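Local coordinates for protein M32 carboxypeptidase (Chitinophagaceae bacterium, PDB 7A03) that probably removes amino acids one at a time from the carboxyl end of peptides, as a metal-dependent carboxypeptidase of the M32 family, at residues A[171-174]-A[175-178]; A[327-330]-A[331-334]; A[351-354]-A[355-359]; A[441-444]-A[445-449]; A[456-460]-A[461-465]. All blocks are in the same frame, centred on the assembly; numbering follows the deposited sequence.

Contact 1 (A[171-174]-A[175-178]); sequences DMLD and TIFT
L173 and F177, one turn apart on helix 170-192, lie side by side and point the same way, with L173 CD2 4.0 Å from F177 CE2. Both residues are buried, and this is the tightly packed side of the turn. The ring carbon F177 CD2 also comes within 3.2 Å of L173 O, placed obliquely to the ring; CG of F177 stands beside its own backbone N (chi1 -74°), which swings the ring back over the preceding turn. Next to this pair, I176 CD1 lies 4.1 Å from M172 CG, again with the two chains running alongside each other. Helix 420-439 meets L173, I176 and F177, while helix 358-374 adds Y366, whose ring stacks on F177. With an alanine here in place of F177, the space beside L173 CD2 is likely to be left unfilled and Y366 would lose its stacking partner.

The solvent side, by contrast, is polar. T175 and T178, both exposed, turn their hydroxyls back onto the helix: T175 OG1 donates to D171 O at 3.2 Å, and T178 OG1 donates to D174 O at 2.8 Å. Each carbonyl also accepts the backbone N-H of the same threonine, and in each case hydroxyl and amide arrive from opposite faces of the carbonyl plane. The carboxylate of D174 faces elsewhere, where OD1 forms a salt bridge with K370 and a hydrogen bond with Y366. The chemistry thus implies an amphipathic turn: its apolar face is held by packing against two helices, and its threonine hydroxyls are satisfied by the helix's own carbonyls.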
# COMPACT_ATOMS: atom_id res chain seq x y z
N ASP A 171 -16.83 7.61 -9.90
CA ASP A 171 -17.69 8.57 -9.19
C ASP A 171 -17.15 8.84 -7.79
O ASP A 171 -16.94 10.00 -7.39
CB ASP A 171 -19.11 8.00 -9.12
CG ASP A 171 -20.10 8.98 -8.54
OD1 ASP A 171 -20.50 9.93 -9.25
OD2 ASP A 171 -20.50 8.80 -7.37
N MET A 172 -16.89 7.76 -7.04
CA MET A 172 -16.36 7.85 -5.69
C MET A 172 -15.01 8.56 -5.67
O MET A 172 -14.77 9.46 -4.85
CB MET A 172 -16.23 6.42 -5.14
CG MET A 172 -15.32 6.26 -3.94
SD MET A 172 -14.79 4.54 -3.80
CE MET A 172 -13.90 4.60 -2.24
N LEU A 173 -14.11 8.17 -6.57
CA LEU A 173 -12.76 8.74 -6.57
C LEU A 173 -12.74 10.17 -7.10
O LEU A 173 -11.94 10.98 -6.63
CB LEU A 173 -11.81 7.83 -7.35
CG LEU A 173 -11.46 6.52 -6.61
CD1 LEU A 173 -10.53 5.63 -7.41
CD2 LEU A 173 -10.83 6.85 -5.28
N ASP A 174 -13.61 10.51 -8.05
CA ASP A 174 -13.70 11.90 -8.48
C ASP A 174 -14.11 12.78 -7.32
O ASP A 174 -13.55 13.87 -7.13
CB ASP A 174 -14.72 12.04 -9.60
CG ASP A 174 -14.17 11.69 -10.97
OD1 ASP A 174 -12.96 11.38 -11.10
OD2 ASP A 174 -14.97 11.75 -11.94
N THR A 175 -15.09 12.33 -6.54
CA THR A 175 -15.49 13.11 -5.37
C THR A 175 -14.33 13.28 -4.39
O THR A 175 -14.03 14.40 -3.93
CB THR A 175 -16.69 12.43 -4.71
OG1 THR A 175 -17.80 12.48 -5.61
CG2 THR A 175 -17.06 13.10 -3.37
N ILE A 176 -13.64 12.18 -4.07
CA ILE A 176 -12.54 12.25 -3.12
C ILE A 176 -11.43 13.17 -3.63
O ILE A 176 -10.88 13.99 -2.88
CB ILE A 176 -12.02 10.84 -2.77
CG1 ILE A 176 -13.04 10.15 -1.87
CG2 ILE A 176 -10.68 10.93 -2.06
CD1 ILE A 176 -12.83 8.66 -1.75
N PHE A 177 -11.05 13.03 -4.90
CA PHE A 177 -9.91 13.81 -5.38
C PHE A 177 -10.27 15.27 -5.63
O PHE A 177 -9.39 16.13 -5.53
CB PHE A 177 -9.25 13.15 -6.59
CG PHE A 177 -8.44 11.93 -6.25
CD1 PHE A 177 -7.31 12.03 -5.44
CD2 PHE A 177 -8.80 10.68 -6.72
CE1 PHE A 177 -6.56 10.89 -5.11
CE2 PHE A 177 -8.06 9.54 -6.39
CZ PHE A 177 -6.93 9.66 -5.58
N THR A 178 -11.53 15.56 -5.93
CA THR A 178 -11.96 16.95 -5.93
C THR A 178 -11.82 17.55 -4.54
O THR A 178 -11.40 18.71 -4.40
CB THR A 178 -13.41 17.04 -6.43
OG1 THR A 178 -13.46 16.61 -7.80
CG2 THR A 178 -13.94 18.48 -6.32

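Contact 2 (A[327-330]-A[331-334]); sequences EQLG and NVSL
L329 and V332 are the ends of a tight turn, their side chains touching only where the terminal methyls L329 CD2 and V332 CG2 make a marginal apolar contact at 4.4 Å. CG2 of V332 sits beside its own backbone N, opposite the carbonyl carbon (CG1 is the branch anti to N, chi1 -179°), and this directs it back to within 3.8 Å of Q328 O. L329 CB points away from V332, and its side chain packs on Y318 and I321 of helix 311-324. The backbone bond runs from V332 N to L329 O at 3.0 Å. Its donor stands 64° out of the carbonyl plane, consistent with a tight turn rather than a helical bond.

N331 is turned differently, on the exposed side. Its amide oxygen is joined to the helix end by a water that donates to Q328 O at 2.9 Å and to N331 OD1 at 2.8 Å, bridging two acceptors. Beyond the turn, S333 OG caps a backbone N of helix 334-341 and E336 OE1 bonds S333 N in return, an exchange of capping-box type. The arrangement is a type I beta turn from L329 to V332, linking the end of helix 326-329 to the capped start of the next helix.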
# COMPACT_ATOMS: atom_id res chain seq x y z
N GLU A 327 24.54 13.51 20.63
CA GLU A 327 25.34 14.45 19.86
C GLU A 327 24.57 15.05 18.69
O GLU A 327 24.93 16.12 18.20
CB GLU A 327 26.64 13.81 19.38
CG GLU A 327 27.63 14.82 18.82
CD GLU A 327 29.03 14.27 18.67
OE1 GLU A 327 29.55 13.68 19.65
OE2 GLU A 327 29.62 14.44 17.58
N GLN A 328 23.51 14.38 18.24
CA GLN A 328 22.71 14.88 17.13
C GLN A 328 21.46 15.61 17.59
O GLN A 328 21.03 16.56 16.94
CB GLN A 328 22.30 13.71 16.23
CG GLN A 328 23.47 13.02 15.51
CD GLN A 328 24.32 12.16 16.45
OE1 GLN A 328 23.79 11.47 17.34
NE2 GLN A 328 25.64 12.21 16.26
N LEU A 329 20.88 15.19 18.71
CA LEU A 329 19.58 15.68 19.13
C LEU A 329 19.59 16.35 20.49
O LEU A 329 18.56 16.87 20.92
CB LEU A 329 18.55 14.54 19.13
CG LEU A 329 18.36 13.86 17.78
CD1 LEU A 329 17.44 12.66 17.91
CD2 LEU A 329 17.82 14.86 16.78
N GLY A 330 20.74 16.37 21.18
CA GLY A 330 20.75 16.86 22.56
C GLY A 330 20.47 18.34 22.70
O GLY A 330 20.04 18.77 23.77
N ASN A 331 20.70 19.12 21.64
CA ASN A 331 20.36 20.53 21.62
C ASN A 331 19.17 20.84 20.71
O ASN A 331 19.04 21.97 20.24
CB ASN A 331 21.59 21.37 21.24
CG ASN A 331 22.02 21.14 19.80
OD1 ASN A 331 21.72 20.10 19.20
ND2 ASN A 331 22.74 22.10 19.24
N VAL A 332 18.30 19.85 20.46
CA VAL A 332 17.11 19.98 19.62
C VAL A 332 15.88 19.73 20.49
O VAL A 332 15.81 18.70 21.17
CB VAL A 332 17.15 19.00 18.43
CG1 VAL A 332 15.90 19.17 17.55
CG2 VAL A 332 18.42 19.18 17.61
N SER A 333 14.91 20.65 20.46
CA SER A 333 13.76 20.51 21.35
C SER A 333 12.73 19.57 20.76
O SER A 333 12.74 19.27 19.56
CB SER A 333 13.04 21.84 21.59
OG SER A 333 12.47 22.36 20.39
N LEU A 334 11.80 19.13 21.61
CA LEU A 334 10.72 18.27 21.13
C LEU A 334 9.95 18.94 20.00
O LEU A 334 9.66 18.31 18.98
CB LEU A 334 9.78 17.89 22.28
CG LEU A 334 8.43 17.27 21.93
CD1 LEU A 334 8.60 15.95 21.24
CD2 LEU A 334 7.54 17.12 23.20
O HOH W 1 22.30 19.18 16.61

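Contact 3 (A[351-354]-A[355-359]); sequences TEAD and EITYH
D354 and T357 carry this contact, their side chains crossing at about a right angle. The hydrogen bonds come first. D354 OD1 accepts two backbone amides, I356 N at 2.8 Å and T357 N at 2.9 Å, both from the same face of the carboxylate plane. The other oxygen, OD2, takes the T357 hydroxyl OG1 at 2.7 Å, from 54° above that plane, and also accepts from Q345 N. This grip depends on D354 CG standing between its backbone N and carbonyl carbon (chi1 60°), which folds the carboxylate over the amides that follow. A backbone bond from Y358 N to D354 O, 2.9 Å long, closes the turn. Replacing D354 by an alanine would probably leave the amides of I356 and T357 without their acceptor and set the T357 hydroxyl free to turn.

Apolar contact is slighter: A353 CB lies 4.3 Å from Y358 CB. A second carboxylate, that of E355, whose CB points away from 351-354, forms a salt bridge with K496 and a hydrogen bond with Y492 of helix 486-497.

The D354 carboxylate and carbonyl together thus form an Asx motif leading into helix 358-374. Around this entry, I356 packs on helices 486-497 and 170-192, Y358, whose OH is bonded to R350, touches Y422 of helix 420-439, and H359 ND1 is hydrogen-bonded to S423 OG of that same helix.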
# COMPACT_ATOMS: atom_id res chain seq x y z
N THR A 351 7.53 8.85 -4.18
CA THR A 351 7.98 8.05 -3.06
C THR A 351 8.71 8.86 -1.99
O THR A 351 8.90 8.35 -0.88
CB THR A 351 8.86 6.88 -3.53
OG1 THR A 351 9.97 7.39 -4.27
CG2 THR A 351 8.04 5.92 -4.40
N GLU A 352 9.08 10.10 -2.29
CA GLU A 352 9.74 10.98 -1.33
C GLU A 352 8.82 12.05 -0.76
O GLU A 352 9.26 12.87 0.05
CB GLU A 352 10.94 11.67 -1.99
CG GLU A 352 12.10 10.74 -2.34
CD GLU A 352 12.98 11.30 -3.43
OE1 GLU A 352 13.03 12.54 -3.59
OE2 GLU A 352 13.62 10.50 -4.15
N ALA A 353 7.56 12.07 -1.17
CA ALA A 353 6.67 13.17 -0.83
C ALA A 353 6.14 13.06 0.60
O ALA A 353 5.90 11.97 1.13
CB ALA A 353 5.49 13.20 -1.81
N ASP A 354 5.94 14.22 1.23
CA ASP A 354 5.29 14.27 2.53
C ASP A 354 3.82 13.86 2.40
O ASP A 354 3.25 13.79 1.30
CB ASP A 354 5.32 15.70 3.05
CG ASP A 354 4.60 16.65 2.12
OD1 ASP A 354 3.37 16.82 2.26
OD2 ASP A 354 5.27 17.21 1.23
N GLU A 355 3.18 13.64 3.55
CA GLU A 355 1.82 13.09 3.58
C GLU A 355 0.76 14.04 3.04
O GLU A 355 -0.40 13.61 2.88
CB GLU A 355 1.45 12.61 5.00
CG GLU A 355 1.18 13.74 5.98
CD GLU A 355 0.89 13.24 7.40
OE1 GLU A 355 0.11 12.28 7.58
OE2 GLU A 355 1.45 13.85 8.34
N ILE A 356 1.07 15.31 2.77
CA ILE A 356 0.08 16.20 2.18
C ILE A 356 0.23 16.17 0.67
O ILE A 356 -0.70 15.78 -0.05
CB ILE A 356 0.19 17.64 2.72
CG1 ILE A 356 0.03 17.65 4.24
CG2 ILE A 356 -0.85 18.53 2.06
CD1 ILE A 356 -1.29 17.09 4.72
N THR A 357 1.40 16.57 0.19
CA THR A 357 1.61 16.63 -1.26
C THR A 357 1.52 15.26 -1.92
O THR A 357 1.20 15.20 -3.11
CB THR A 357 2.96 17.28 -1.58
OG1 THR A 357 4.01 16.48 -1.03
CG2 THR A 357 3.02 18.69 -1.02
N TYR A 358 1.76 14.18 -1.17
CA TYR A 358 1.66 12.82 -1.73
C TYR A 358 0.38 12.65 -2.54
O TYR A 358 0.39 12.05 -3.63
CB TYR A 358 1.67 11.79 -0.59
CG TYR A 358 1.81 10.35 -1.05
CD1 TYR A 358 0.68 9.60 -1.40
CD2 TYR A 358 3.05 9.75 -1.15
CE1 TYR A 358 0.79 8.30 -1.84
CE2 TYR A 358 3.18 8.45 -1.58
CZ TYR A 358 2.05 7.73 -1.92
OH TYR A 358 2.16 6.42 -2.35
N HIS A 359 -0.74 13.18 -2.03
CA HIS A 359 -2.02 12.91 -2.65
C HIS A 359 -2.21 13.64 -3.97
O HIS A 359 -2.93 13.15 -4.84
CB HIS A 359 -3.13 13.10 -1.62
CG HIS A 359 -2.85 12.32 -0.37
ND1 HIS A 359 -2.90 10.94 -0.34
CD2 HIS A 359 -2.40 12.72 0.85
CE1 HIS A 359 -2.54 10.52 0.86
NE2 HIS A 359 -2.24 11.58 1.60

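Contact 4 (A[441-444]-A[445-449]); sequences PDLD and VSIAS
D442 meets S446 through its backbone: D442 O accepts both S446 N and the hydroxyl S446 OG, each at 2.9 Å. The hydroxyl stands 44° above the carbonyl plane. That position follows from the serine torsion, which puts OG beside its own backbone N (chi1 -66°) and turns it back toward the preceding turn. D442 occupies the N-cap position of helix 443-448, yet its carboxylate makes no capping bond; its carbonyl instead opens the helical bonding pattern.

L443 follows and is buried; its CB points away from 445-449. Its carbonyl oxygen, L443 O, accepts I447 N at 2.9 Å. The two side chains cross obliquely, and L443 CG lies 4.1 Å from I447 CD1. The short helix is amphipathic: these two buried residues form its inner side, meeting F433 on helix 420-439, and L443 also reaches L455 on helix 453-462. S446 touches P454 at the start of that next helix, while V445 is exposed on the outer side.

D444 continues the ladder, D444 O accepting A448 N at 2.9 Å. The side chain of D444 leaves this turn, and OD1 receives a hydrogen bond from Q437 NE2, tying the helix to the end of helix 420-439. Past A448 the regular pattern gives way: S449 N makes weak bonds to the carbonyls of V445 and S446, and S449 OG donates to S446 O at 3.0 Å.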
# COMPACT_ATOMS: atom_id res chain seq x y z
N PRO A 441 -11.20 4.99 25.48
CA PRO A 441 -11.31 6.20 26.33
C PRO A 441 -10.00 6.91 26.61
O PRO A 441 -9.92 8.14 26.50
CB PRO A 441 -11.98 5.67 27.61
CG PRO A 441 -12.64 4.38 27.19
CD PRO A 441 -11.76 3.80 26.14
N ASP A 442 -8.96 6.17 26.97
CA ASP A 442 -7.68 6.76 27.35
C ASP A 442 -6.62 6.58 26.26
O ASP A 442 -5.43 6.46 26.57
CB ASP A 442 -7.21 6.19 28.68
CG ASP A 442 -8.28 6.30 29.77
OD1 ASP A 442 -8.42 7.38 30.38
OD2 ASP A 442 -8.99 5.29 30.01
N LEU A 443 -7.03 6.58 24.99
CA LEU A 443 -6.11 6.25 23.91
C LEU A 443 -4.94 7.23 23.82
O LEU A 443 -3.77 6.82 23.76
CB LEU A 443 -6.85 6.19 22.57
CG LEU A 443 -5.93 5.75 21.44
CD1 LEU A 443 -5.46 4.31 21.64
CD2 LEU A 443 -6.60 5.92 20.09
N ASP A 444 -5.25 8.54 23.80
CA ASP A 444 -4.20 9.53 23.64
C ASP A 444 -3.25 9.52 24.83
O ASP A 444 -2.03 9.63 24.66
CB ASP A 444 -4.79 10.93 23.46
CG ASP A 444 -5.55 11.08 22.15
OD1 ASP A 444 -5.17 10.44 21.16
OD2 ASP A 444 -6.52 11.88 22.12
N VAL A 445 -3.79 9.42 26.05
CA VAL A 445 -2.93 9.33 27.23
C VAL A 445 -2.04 8.10 27.16
O VAL A 445 -0.85 8.16 27.52
CB VAL A 445 -3.77 9.36 28.52
CG1 VAL A 445 -2.88 9.14 29.71
CG2 VAL A 445 -4.50 10.68 28.66
N SER A 446 -2.59 6.97 26.71
CA SER A 446 -1.80 5.75 26.61
C SER A 446 -0.65 5.93 25.63
O SER A 446 0.49 5.58 25.92
CB SER A 446 -2.67 4.58 26.16
OG SER A 446 -3.64 4.28 27.16
N ILE A 447 -0.96 6.51 24.46
CA ILE A 447 0.07 6.80 23.47
C ILE A 447 1.14 7.72 24.04
O ILE A 447 2.35 7.45 23.91
CB ILE A 447 -0.55 7.34 22.17
CG1 ILE A 447 -1.36 6.24 21.47
CG2 ILE A 447 0.54 7.87 21.24
CD1 ILE A 447 -2.16 6.76 20.29
N ALA A 448 0.72 8.82 24.68
CA ALA A 448 1.66 9.76 25.27
C ALA A 448 2.48 9.14 26.40
O ALA A 448 3.52 9.69 26.76
CB ALA A 448 0.93 11.01 25.79
N SER A 449 2.03 8.02 26.96
CA SER A 449 2.79 7.33 28.00
C SER A 449 3.55 6.12 27.48
O SER A 449 4.16 5.39 28.27
CB SER A 449 1.88 6.93 29.17
OG SER A 449 1.03 5.85 28.82

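Contact 5 (A[456-460]-A[461-465]); sequences LEWLR and NNIHP
R460 has CG beside its backbone N (chi1 -74°) and its chain bends at chi2 (-80°), while H464 also carries its ring beside its own N; together these turns bring R460 NE to H464 ND1 at 3.0 Å. The donor lies in the plane of the imidazole, so it meets ND1 at the ring edge, and the guanidinium and ring planes stand 52° apart. R460 NH2 is hydrogen-bonded to L273 O. Because ND1 accepts here and H464 NE2 bonds to Q299 OE1, both ring nitrogens are engaged. L459 CB packs over one face of this ring, a CH-pi contact 4.0 Å from its centroid.

N462 ND2 donates to W458 O at 2.9 Å and lies over one face of the indole, 3.2 Å above its plane. The backbone N of N462 reaches the same carbonyl from the opposite face. L459 O likewise takes two amides, I463 N at 2.8 Å and H464 N at 3.0 Å, a widened, pi-type last turn as helix 453-462 ends.

Around this helix end, L459 and I463 pack on helix 293-307, W458, N462 and I463 meet I479 of helix 472-480, and W458 NE1 bonds to Q439 at the end of helix 420-439.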
# COMPACT_ATOMS: atom_id res chain seq x y z
N LEU A 456 -3.53 -1.35 19.57
CA LEU A 456 -3.44 -2.65 18.90
C LEU A 456 -4.67 -3.49 19.20
O LEU A 456 -5.22 -4.14 18.31
CB LEU A 456 -2.15 -3.39 19.29
CG LEU A 456 -2.03 -4.76 18.61
CD1 LEU A 456 -2.06 -4.62 17.10
CD2 LEU A 456 -0.75 -5.44 19.07
N GLU A 457 -5.11 -3.49 20.46
CA GLU A 457 -6.34 -4.20 20.82
C GLU A 457 -7.53 -3.70 20.01
O GLU A 457 -8.33 -4.51 19.51
CB GLU A 457 -6.60 -4.03 22.32
CG GLU A 457 -7.85 -4.74 22.79
CD GLU A 457 -8.13 -4.52 24.26
OE1 GLU A 457 -7.91 -3.39 24.74
OE2 GLU A 457 -8.55 -5.48 24.92
N TRP A 458 -7.69 -2.38 19.87
CA TRP A 458 -8.79 -1.87 19.06
C TRP A 458 -8.71 -2.38 17.62
O TRP A 458 -9.72 -2.82 17.03
CB TRP A 458 -8.82 -0.34 19.13
CG TRP A 458 -9.99 0.27 18.44
CD1 TRP A 458 -11.23 0.51 18.98
CD2 TRP A 458 -10.04 0.74 17.09
NE1 TRP A 458 -12.04 1.10 18.04
CE2 TRP A 458 -11.34 1.24 16.87
CE3 TRP A 458 -9.11 0.77 16.04
CZ2 TRP A 458 -11.72 1.78 15.65
CZ3 TRP A 458 -9.50 1.32 14.83
CH2 TRP A 458 -10.80 1.81 14.65
N LEU A 459 -7.52 -2.34 17.04
CA LEU A 459 -7.35 -2.85 15.67
C LEU A 459 -7.64 -4.34 15.59
O LEU A 459 -8.22 -4.82 14.61
CB LEU A 459 -5.94 -2.53 15.19
CG LEU A 459 -5.61 -1.05 15.05
CD1 LEU A 459 -4.09 -0.88 14.90
CD2 LEU A 459 -6.35 -0.42 13.87
N ARG A 460 -7.21 -5.10 16.61
CA ARG A 460 -7.39 -6.54 16.60
C ARG A 460 -8.85 -6.93 16.82
O ARG A 460 -9.24 -8.04 16.44
CB ARG A 460 -6.52 -7.16 17.69
CG ARG A 460 -5.04 -7.19 17.33
CD ARG A 460 -4.72 -8.37 16.39
NE ARG A 460 -3.42 -8.21 15.75
CZ ARG A 460 -2.27 -8.54 16.32
NH1 ARG A 460 -2.24 -9.06 17.54
NH2 ARG A 460 -1.14 -8.36 15.66
N ASN A 461 -9.65 -6.06 17.44
CA ASN A 461 -11.09 -6.30 17.59
C ASN A 461 -11.91 -5.79 16.41
O ASN A 461 -12.99 -6.33 16.14
CB ASN A 461 -11.61 -5.66 18.87
CG ASN A 461 -11.08 -6.34 20.12
OD1 ASN A 461 -10.69 -7.50 20.09
ND2 ASN A 461 -11.07 -5.61 21.23
N ASN A 462 -11.42 -4.78 15.70
CA ASN A 462 -12.22 -4.13 14.67
C ASN A 462 -11.81 -4.43 13.24
O ASN A 462 -12.66 -4.34 12.36
CB ASN A 462 -12.23 -2.61 14.88
CG ASN A 462 -13.13 -2.20 16.01
OD1 ASN A 462 -14.34 -2.06 15.84
ND2 ASN A 462 -12.54 -2.04 17.20
N ILE A 463 -10.54 -4.75 12.98
CA ILE A 463 -10.07 -4.88 11.60
C ILE A 463 -9.39 -6.22 11.34
O ILE A 463 -9.79 -6.97 10.44
CB ILE A 463 -9.14 -3.72 11.21
CG1 ILE A 463 -9.95 -2.41 11.19
CG2 ILE A 463 -8.52 -3.98 9.84
CD1 ILE A 463 -9.10 -1.15 11.14
N HIS A 464 -8.36 -6.54 12.13
CA HIS A 464 -7.47 -7.64 11.77
C HIS A 464 -8.12 -9.01 11.58
O HIS A 464 -7.70 -9.72 10.65
CB HIS A 464 -6.32 -7.72 12.77
CG HIS A 464 -5.46 -6.51 12.79
ND1 HIS A 464 -4.39 -6.36 13.65
CD2 HIS A 464 -5.49 -5.39 12.03
CE1 HIS A 464 -3.81 -5.19 13.42
NE2 HIS A 464 -4.46 -4.58 12.45
N PRO A 465 -9.06 -9.47 12.41
CA PRO A 465 -9.45 -10.88 12.36
C PRO A 465 -10.48 -11.23 11.31
O PRO A 465 -10.83 -12.41 11.19
CB PRO A 465 -10.03 -11.11 13.77
CG PRO A 465 -10.67 -9.81 14.08
CD PRO A 465 -9.76 -8.75 13.50

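Overall arrangement
The five contacts are local turns in series along one chain. Only contacts 1 and 3 touch, F177 CE1 lying 4.3 Å from H359 O, with centres 18 Å apart; helix 420-439 packs on both. Contacts 4 and 5 sit on successive helices, centres 17 Å and nearest atoms about 6 Å apart, and that same helix borders each. Contact 2 lies outermost, its centre 33 Å from that of the chain, and about 9 Å from contact 4 at the nearest atoms. The sequence H267, E268, H271 fits an HExxH metal-site motif, without bound metal; Y358 of contact 3 lies near it without touching. The P465 side chain of contact 5 is about 4 Å from a bound PEG.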